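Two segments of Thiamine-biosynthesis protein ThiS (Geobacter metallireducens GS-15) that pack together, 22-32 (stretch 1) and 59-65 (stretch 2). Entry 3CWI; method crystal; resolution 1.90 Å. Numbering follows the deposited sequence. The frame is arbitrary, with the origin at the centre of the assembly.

Stretch 1 (22-32) ELLSALKVAQA
Stretch 2 59-65: AVEFLYF

A single hydrogen bond joins these two segments, and it is made by a side chain that reaches for the backbone: the hydroxyl OH of Tyr 64 donates to the carbonyl O of Ala 30 at 2.7 Å. The rest of the contact is mostly apolar, and it illustrates a general principle, that a strand and its extended continuation can hold both a helix end and the loop that follows by presenting alternate side chains to them.

Residues 22-26 are the last part of a helix that begins earlier in the chain, and a Schellman motif closes it; the stretch then continues as loop. Ala 26 N bonds Glu 22 O at 2.8 Å and Leu 27 N bonds Leu 23 O at 2.9 Å; two bonds then turn back into the last turn, Lys 28 N to Ser 25 O at 2.8 Å and Val 29 N to Leu 24 O at 3.0 Å. Lys 28 leaves helical geometry with phi/psi of 40/58°. The chain continues extended through Val 29 (-64/126°) and Ala 30 (-60/141°), and Gln 31 again takes positive phi (47/47°).

Stretch 2 is a strand over 59-63, with extended phi/psi (Phe 62 -113/117°) continuing through Tyr 64 (-126/119°) and Phe 65. The helix and strand axes approach to 11.6 Å, with 62° between their N-to-C directions. The register pairs Leu 23 with Val 60 (CA to CA 9.8 Å), Val 29 with Phe 62 (8.2 Å) and Gln 31 with Tyr 64 (8.9 Å). Val 60, Phe 62 and Tyr 64 point toward stretch 1, all with chi1 m, while Glu 61 and Leu 63 lie out of reach.

Phe 62 (chi2 -59°) is the hub, since a flat ring can be packed on its face and along its rim at once. Branched Val 29, chi1 t, sets CG2 over one face, 4.0 Å from the Phe 62 ring centroid and 10° off the normal, a CH-pi contact, and sends CG1 to Tyr 64. Leucines supply flexible apolar ends around the ring. At the edge, Leu 27 CD1 (m, t) lies 3.6 Å from Phe 62 CE2, and Leu 23 CD1 is 4.3 Å from Phe 62 CZ. Leu 24 (m, p) points sideways, but its end comes nearer, CD1 reaching 3.8 Å from Phe 62 CE1. Leu 23, with chi1 at -145° between wells and chi2 t, also brings CD1 to 4.1 Å from Val 60 CG1, both residues buried.

Tyr 64, chi2 85°, suits the loop because its ring offers apolar surface while its hydroxyl satisfies a carbonyl. Val 29 CG1 lies 3.1 Å from Tyr 64 OH, and Gln 31 CB (m, t) 4.2 Å from Tyr 64 CE2. Ala 30 contributes its backbone O, its small CB staying 4.1 Å from Tyr 64 OH. Together the segments bury 354 Å².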

# COMPACT_ATOMS: atom_id res chain seq x y z
N GLU A 22 -6.05 -5.90 0.97
CA GLU A 22 -6.97 -5.36 1.96
C GLU A 22 -6.70 -3.87 2.19
O GLU A 22 -7.63 -3.08 2.38
CB GLU A 22 -6.82 -6.11 3.29
CG GLU A 22 -7.16 -7.59 3.20
CD GLU A 22 -6.80 -8.32 4.48
OE1 GLU A 22 -5.65 -8.16 4.95
OE2 GLU A 22 -7.66 -9.05 5.02
N LEU A 23 -5.42 -3.48 2.14
CA LEU A 23 -5.02 -2.09 2.35
C LEU A 23 -5.59 -1.16 1.29
O LEU A 23 -6.14 -0.11 1.59
CB LEU A 23 -3.49 -1.97 2.34
CG LEU A 23 -2.81 -0.96 3.25
CD1 LEU A 23 -1.40 -0.72 2.75
CD2 LEU A 23 -3.58 0.34 3.32
N LEU A 24 -5.43 -1.56 0.03
CA LEU A 24 -5.92 -0.77 -1.10
C LEU A 24 -7.41 -0.53 -0.97
O LEU A 24 -7.89 0.60 -1.11
CB LEU A 24 -5.65 -1.49 -2.41
CG LEU A 24 -4.30 -1.29 -3.10
CD1 LEU A 24 -3.16 -1.29 -2.09
CD2 LEU A 24 -4.11 -2.40 -4.12
N SER A 25 -8.15 -1.60 -0.69
CA SER A 25 -9.59 -1.51 -0.54
C SER A 25 -9.98 -0.67 0.67
O SER A 25 -10.79 0.26 0.55
CB SER A 25 -10.19 -2.91 -0.41
OG SER A 25 -11.59 -2.83 -0.25
N ALA A 26 -9.41 -0.97 1.83
CA ALA A 26 -9.75 -0.20 3.03
C ALA A 26 -9.52 1.29 2.81
O ALA A 26 -10.41 2.10 3.09
CB ALA A 26 -8.92 -0.69 4.21
N LEU A 27 -8.34 1.66 2.33
CA LEU A 27 -8.02 3.07 2.08
C LEU A 27 -8.73 3.56 0.82
O LEU A 27 -8.62 4.73 0.45
CB LEU A 27 -6.51 3.26 1.90
CG LEU A 27 -5.62 3.13 3.12
CD1 LEU A 27 -4.19 3.51 2.76
CD2 LEU A 27 -6.14 4.03 4.23
N LYS A 28 -9.48 2.66 0.19
CA LYS A 28 -10.20 2.96 -1.05
C LYS A 28 -9.36 3.83 -1.97
O LYS A 28 -9.77 4.93 -2.35
CB LYS A 28 -11.55 3.63 -0.75
CG LYS A 28 -11.49 4.81 0.22
CD LYS A 28 -12.88 5.38 0.52
CE LYS A 28 -13.83 4.33 1.09
NZ LYS A 28 -14.25 3.33 0.06
N VAL A 29 -8.18 3.32 -2.31
CA VAL A 29 -7.27 4.03 -3.19
C VAL A 29 -7.88 4.19 -4.58
O VAL A 29 -8.29 3.22 -5.20
CB VAL A 29 -5.93 3.28 -3.31
CG1 VAL A 29 -4.98 4.07 -4.18
CG2 VAL A 29 -5.34 3.05 -1.94
N ALA A 30 -7.94 5.43 -5.06
CA ALA A 30 -8.51 5.72 -6.37
C ALA A 30 -7.78 5.01 -7.50
O ALA A 30 -6.56 4.89 -7.49
CB ALA A 30 -8.50 7.22 -6.61
N GLN A 31 -8.55 4.53 -8.47
CA GLN A 31 -7.97 3.84 -9.62
C GLN A 31 -6.95 2.81 -9.17
O GLN A 31 -5.84 2.73 -9.70
CB GLN A 31 -7.31 4.87 -10.54
CG GLN A 31 -8.31 5.85 -11.14
CD GLN A 31 -7.66 6.97 -11.93
OE1 GLN A 31 -8.34 7.72 -12.63
NE2 GLN A 31 -6.33 7.09 -11.83
N ALA A 32 -7.34 2.02 -8.17
CA ALA A 32 -6.47 0.98 -7.63
C ALA A 32 -6.06 -0.02 -8.70
O ALA A 32 -5.05 -0.71 -8.56
CB ALA A 32 -7.18 0.26 -6.49
N ALA A 59 6.39 1.39 5.65
CA ALA A 59 6.13 2.60 4.86
C ALA A 59 5.57 2.22 3.50
O ALA A 59 6.24 1.56 2.71
CB ALA A 59 7.42 3.39 4.69
N VAL A 60 4.35 2.65 3.22
CA VAL A 60 3.74 2.34 1.94
C VAL A 60 3.54 3.61 1.13
O VAL A 60 3.24 4.68 1.67
CB VAL A 60 2.39 1.62 2.14
CG1 VAL A 60 2.61 0.33 2.93
CG2 VAL A 60 1.41 2.51 2.90
N GLU A 61 3.71 3.48 -0.18
CA GLU A 61 3.54 4.63 -1.07
C GLU A 61 2.65 4.24 -2.25
O GLU A 61 2.76 3.15 -2.80
CB GLU A 61 4.89 5.08 -1.61
CG GLU A 61 5.90 5.46 -0.54
CD GLU A 61 7.29 5.61 -1.12
OE1 GLU A 61 7.91 4.58 -1.46
OE2 GLU A 61 7.76 6.76 -1.25
N PHE A 62 1.76 5.15 -2.62
CA PHE A 62 0.86 4.93 -3.74
C PHE A 62 1.24 5.90 -4.84
O PHE A 62 1.17 7.12 -4.66
CB PHE A 62 -0.59 5.13 -3.30
CG PHE A 62 -1.02 4.19 -2.22
CD1 PHE A 62 -0.97 2.81 -2.41
CD2 PHE A 62 -1.45 4.67 -0.99
CE1 PHE A 62 -1.33 1.93 -1.39
CE2 PHE A 62 -1.82 3.80 0.04
CZ PHE A 62 -1.75 2.44 -0.17
N LEU A 63 1.68 5.37 -5.98
CA LEU A 63 2.10 6.19 -7.10
C LEU A 63 1.33 5.85 -8.37
O LEU A 63 0.90 4.71 -8.57
CB LEU A 63 3.60 6.01 -7.34
CG LEU A 63 4.55 5.94 -6.14
CD1 LEU A 63 5.97 5.73 -6.64
CD2 LEU A 63 4.46 7.20 -5.31
N TYR A 64 1.16 6.85 -9.24
CA TYR A 64 0.45 6.65 -10.50
C TYR A 64 1.31 7.11 -11.66
O TYR A 64 1.67 8.28 -11.74
CB TYR A 64 -0.86 7.43 -10.52
CG TYR A 64 -1.83 7.09 -9.41
CD1 TYR A 64 -1.73 7.71 -8.17
CD2 TYR A 64 -2.84 6.17 -9.61
CE1 TYR A 64 -2.63 7.42 -7.14
CE2 TYR A 64 -3.75 5.86 -8.61
CZ TYR A 64 -3.64 6.49 -7.37
OH TYR A 64 -4.53 6.19 -6.38
N PHE A 65 1.63 6.19 -12.56
CA PHE A 65 2.45 6.53 -13.72
C PHE A 65 1.60 6.63 -14.99
O PHE A 65 0.82 5.74 -15.30
CB PHE A 65 3.54 5.49 -13.91
CG PHE A 65 4.52 5.43 -12.77
CD1 PHE A 65 4.14 4.92 -11.54
CD2 PHE A 65 5.82 5.90 -12.94
CE1 PHE A 65 5.04 4.88 -10.47
CE2 PHE A 65 6.73 5.86 -11.88
CZ PHE A 65 6.34 5.36 -10.64